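Superoxide dismutase (Leishmania major, PDB 4F2N) probably catalyses the dismutation of superoxide to oxygen and hydrogen peroxide at an iron centre, as iron superoxide dismutases do. Local coordinates at residues Glu211-Ile215 against Val216-Phe220. Numbering follows the deposited sequence.
Sequences ELWQI and VDWEF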
ATOM      1  N   GLU B 211       9.954 -10.495  13.768  1.00 25.77           N
ATOM      2  CA  GLU B 211      11.413 -10.592  13.692  1.00 26.73           C
ATOM      3  C   GLU B 211      12.080  -9.221  13.817  1.00 25.66           C
ATOM      4  O   GLU B 211      13.217  -9.126  14.259  1.00 26.25           O
ATOM      5  CB  GLU B 211      11.852 -11.345  12.426  1.00 29.24           C
ATOM      6  CG  GLU B 211      11.425 -12.812  12.453  1.00 32.04           C
ATOM      7  CD  GLU B 211      11.925 -13.634  11.273  1.00 36.66           C
ATOM      8  OE1 GLU B 211      12.924 -13.233  10.625  1.00 39.25           O
ATOM      9  OE2 GLU B 211      11.318 -14.710  10.996  1.00 39.15           O
ATOM     10  N   LEU B 212      11.351  -8.162  13.455  1.00 23.65           N
ATOM     11  CA  LEU B 212      11.884  -6.801  13.440  1.00 22.72           C
ATOM     12  C   LEU B 212      12.528  -6.382  14.765  1.00 22.79           C
ATOM     13  O   LEU B 212      13.503  -5.624  14.767  1.00 22.11           O
ATOM     14  CB  LEU B 212      10.778  -5.800  13.067  1.00 21.20           C
ATOM     15  CG  LEU B 212      11.208  -4.357  12.762  1.00 20.96           C
ATOM     16  CD1 LEU B 212      12.205  -4.229  11.612  1.00 20.54           C
ATOM     17  CD2 LEU B 212       9.969  -3.516  12.467  1.00 20.35           C
ATOM     18  N   TRP B 213      12.001  -6.900  15.880  1.00 22.85           N
ATOM     19  CA  TRP B 213      12.522  -6.534  17.195  1.00 23.42           C
ATOM     20  C   TRP B 213      14.001  -6.801  17.316  1.00 24.04           C
ATOM     21  O   TRP B 213      14.684  -6.095  18.038  1.00 24.20           O
ATOM     22  CB  TRP B 213      11.768  -7.254  18.324  1.00 23.87           C
ATOM     23  CG  TRP B 213      10.281  -6.998  18.322  1.00 23.11           C
ATOM     24  CD1 TRP B 213       9.255  -7.933  18.206  1.00 23.44           C
ATOM     25  CD2 TRP B 213       9.603  -5.694  18.432  1.00 22.35           C
ATOM     26  NE1 TRP B 213       8.018  -7.306  18.230  1.00 22.64           N
ATOM     27  CE2 TRP B 213       8.162  -5.974  18.396  1.00 22.27           C
ATOM     28  CE3 TRP B 213      10.034  -4.378  18.597  1.00 22.09           C
ATOM     29  CZ2 TRP B 213       7.204  -4.954  18.468  1.00 21.42           C
ATOM     30  CZ3 TRP B 213       9.051  -3.355  18.677  1.00 21.36           C
ATOM     31  CH2 TRP B 213       7.678  -3.649  18.622  1.00 21.20           C
ATOM     32  N   GLN B 214      14.494  -7.824  16.610  1.00 25.27           N
ATOM     33  CA  GLN B 214      15.915  -8.198  16.667  1.00 26.51           C
ATOM     34  C   GLN B 214      16.843  -7.129  16.116  1.00 25.73           C
ATOM     35  O   GLN B 214      18.033  -7.165  16.381  1.00 25.57           O
ATOM     36  CB  GLN B 214      16.170  -9.532  15.951  1.00 28.90           C
ATOM     37  CG  GLN B 214      15.326 -10.668  16.494  1.00 31.10           C
ATOM     38  CD  GLN B 214      15.431 -11.907  15.638  1.00 33.87           C
ATOM     39  OE1 GLN B 214      16.511 -12.251  15.184  1.00 35.24           O
ATOM     40  NE2 GLN B 214      14.305 -12.581  15.408  1.00 35.28           N
ATOM     41  N   ILE B 215      16.313  -6.172  15.354  1.00 23.74           N
ATOM     42  CA  ILE B 215      17.178  -5.117  14.816  1.00 23.66           C
ATOM     43  C   ILE B 215      16.783  -3.699  15.276  1.00 22.75           C
ATOM     44  O   ILE B 215      17.287  -2.716  14.731  1.00 22.48           O
ATOM     45  CB  ILE B 215      17.289  -5.134  13.265  1.00 23.27           C
ATOM     46  CG1 ILE B 215      15.897  -5.010  12.598  1.00 22.38           C
ATOM     47  CG2 ILE B 215      18.065  -6.349  12.772  1.00 24.54           C
ATOM     48  CD1 ILE B 215      15.982  -4.657  11.124  1.00 22.39           C
ATOM     49  N   VAL B 216      15.958  -3.596  16.310  1.00 22.14           N
ATOM     50  CA  VAL B 216      15.576  -2.244  16.800  1.00 22.37           C
ATOM     51  C   VAL B 216      16.713  -1.639  17.622  1.00 23.49           C
ATOM     52  O   VAL B 216      17.272  -2.293  18.517  1.00 23.99           O
ATOM     53  CB  VAL B 216      14.277  -2.259  17.614  1.00 21.80           C
ATOM     54  CG1 VAL B 216      13.997  -0.857  18.178  1.00 21.77           C
ATOM     55  CG2 VAL B 216      13.131  -2.728  16.729  1.00 21.46           C
ATOM     56  N   ASP B 217      17.078  -0.403  17.277  1.00 23.66           N
ATOM     57  CA  ASP B 217      18.037   0.351  18.050  1.00 24.45           C
ATOM     58  C   ASP B 217      17.321   0.971  19.242  1.00 23.98           C
ATOM     59  O   ASP B 217      16.776   2.088  19.154  1.00 23.09           O
ATOM     60  CB  ASP B 217      18.713   1.433  17.177  1.00 24.91           C
ATOM     61  CG  ASP B 217      19.796   2.209  17.930  1.00 26.04           C
ATOM     62  OD1 ASP B 217      19.869   2.106  19.169  1.00 26.69           O
ATOM     63  OD2 ASP B 217      20.573   2.933  17.283  1.00 26.57           O
ATOM     64  N   TRP B 218      17.311   0.254  20.362  1.00 24.07           N
ATOM     65  CA  TRP B 218      16.544   0.724  21.520  1.00 24.32           C
ATOM     66  C   TRP B 218      17.187   1.912  22.213  1.00 24.55           C
ATOM     67  O   TRP B 218      16.520   2.654  22.944  1.00 23.96           O
ATOM     68  CB  TRP B 218      16.289  -0.409  22.516  1.00 24.96           C
ATOM     69  CG  TRP B 218      15.304  -1.454  22.060  1.00 24.68           C
ATOM     70  CD1 TRP B 218      15.545  -2.815  21.824  1.00 25.50           C
ATOM     71  CD2 TRP B 218      13.870  -1.265  21.804  1.00 24.28           C
ATOM     72  NE1 TRP B 218      14.384  -3.455  21.456  1.00 24.87           N
ATOM     73  CE2 TRP B 218      13.345  -2.574  21.416  1.00 24.28           C
ATOM     74  CE3 TRP B 218      13.002  -0.177  21.868  1.00 23.49           C
ATOM     75  CZ2 TRP B 218      12.007  -2.765  21.107  1.00 23.80           C
ATOM     76  CZ3 TRP B 218      11.642  -0.379  21.543  1.00 23.47           C
ATOM     77  CH2 TRP B 218      11.164  -1.645  21.164  1.00 23.26           C
ATOM     78  N   GLU B 219      18.479   2.114  21.980  1.00 25.04           N
ATOM     79  CA  GLU B 219      19.160   3.320  22.500  1.00 26.02           C
ATOM     80  C   GLU B 219      18.631   4.603  21.835  1.00 24.74           C
ATOM     81  O   GLU B 219      18.433   5.628  22.502  1.00 24.60           O
ATOM     82  CB  GLU B 219      20.681   3.177  22.374  1.00 28.42           C
ATOM     83  CG  GLU B 219      21.203   2.026  23.227  1.00 31.05           C
ATOM     84  CD  GLU B 219      22.696   1.786  23.084  1.00 34.44           C
ATOM     85  OE1 GLU B 219      23.410   2.691  22.603  1.00 36.52           O
ATOM     86  OE2 GLU B 219      23.169   0.688  23.463  1.00 36.21           O
ATOM     87  N   PHE B 220      18.393   4.547  20.522  1.00 23.42           N
ATOM     88  CA  PHE B 220      17.798   5.684  19.839  1.00 22.71           C
ATOM     89  C   PHE B 220      16.371   5.883  20.332  1.00 21.89           C
ATOM     90  O   PHE B 220      15.955   7.009  20.577  1.00 21.81           O
ATOM     91  CB  PHE B 220      17.794   5.508  18.311  1.00 22.50           C
ATOM     92  CG  PHE B 220      17.009   6.558  17.601  1.00 22.48           C
ATOM     93  CD1 PHE B 220      17.547   7.843  17.413  1.00 22.89           C
ATOM     94  CD2 PHE B 220      15.719   6.286  17.136  1.00 22.05           C
ATOM     95  CE1 PHE B 220      16.813   8.823  16.762  1.00 22.25           C
ATOM     96  CE2 PHE B 220      14.984   7.268  16.481  1.00 21.34           C
ATOM     97  CZ  PHE B 220      15.542   8.530  16.290  1.00 21.62           C
TER
HETATM   98  O   HOH W   1      16.976  -5.001  19.334  1.00 24.38           O
HETATM   99  O   HOH W   2      14.111  -6.237  21.029  1.00 30.10           O
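W213 and W218 bring the rims of their six-membered rings together, CE3 of W213 lying 3.6 Å from CZ2 of W218. The two planes differ by just 12°, yet neither ring lies over the other: with centroids 5.8 Å apart, the indoles meet rim to rim, in nearly parallel planes, and neither covers the other's face. V216 packs under W218 and beside W213, and uses its two methyls differently. CG1, anti to the backbone N (chi1 176°), lies under the centre of the W218 ring, 3.6 Å from its plane, a CH-pi-like packing. CG2 turns back toward the preceding helix, where it reaches L212 O at 3.5 Å and approaches CE3 of W213 at 4.0 Å.

The backbone turn illustrates how one carbonyl can serve several donors. V216 N gives W213 O a nearly straight but long bond of 3.3 Å, arriving from above the carbonyl plane. Two waters also donate to W213 O: one continues to V216 O, while the other accepts from W218 NE1 in the plane of that indole, which should help fix the ring's rotation. The NE1 of W213 instead bonds Q145 on helix 137-149, and M141 of the same helix touches both tryptophans. Beyond the turn, D217 receives F220 N on OD1 at 3.2 Å, from above the carboxylate plane.

Here the chain passes from helix 205-212, through a short 3-10 segment, to an N-cap aspartate opening helix 218-229: a helix-to-helix link in the C-terminal alpha/beta domain of iron/manganese superoxide dismutases, packed against both strand 185-191 and helix 137-149.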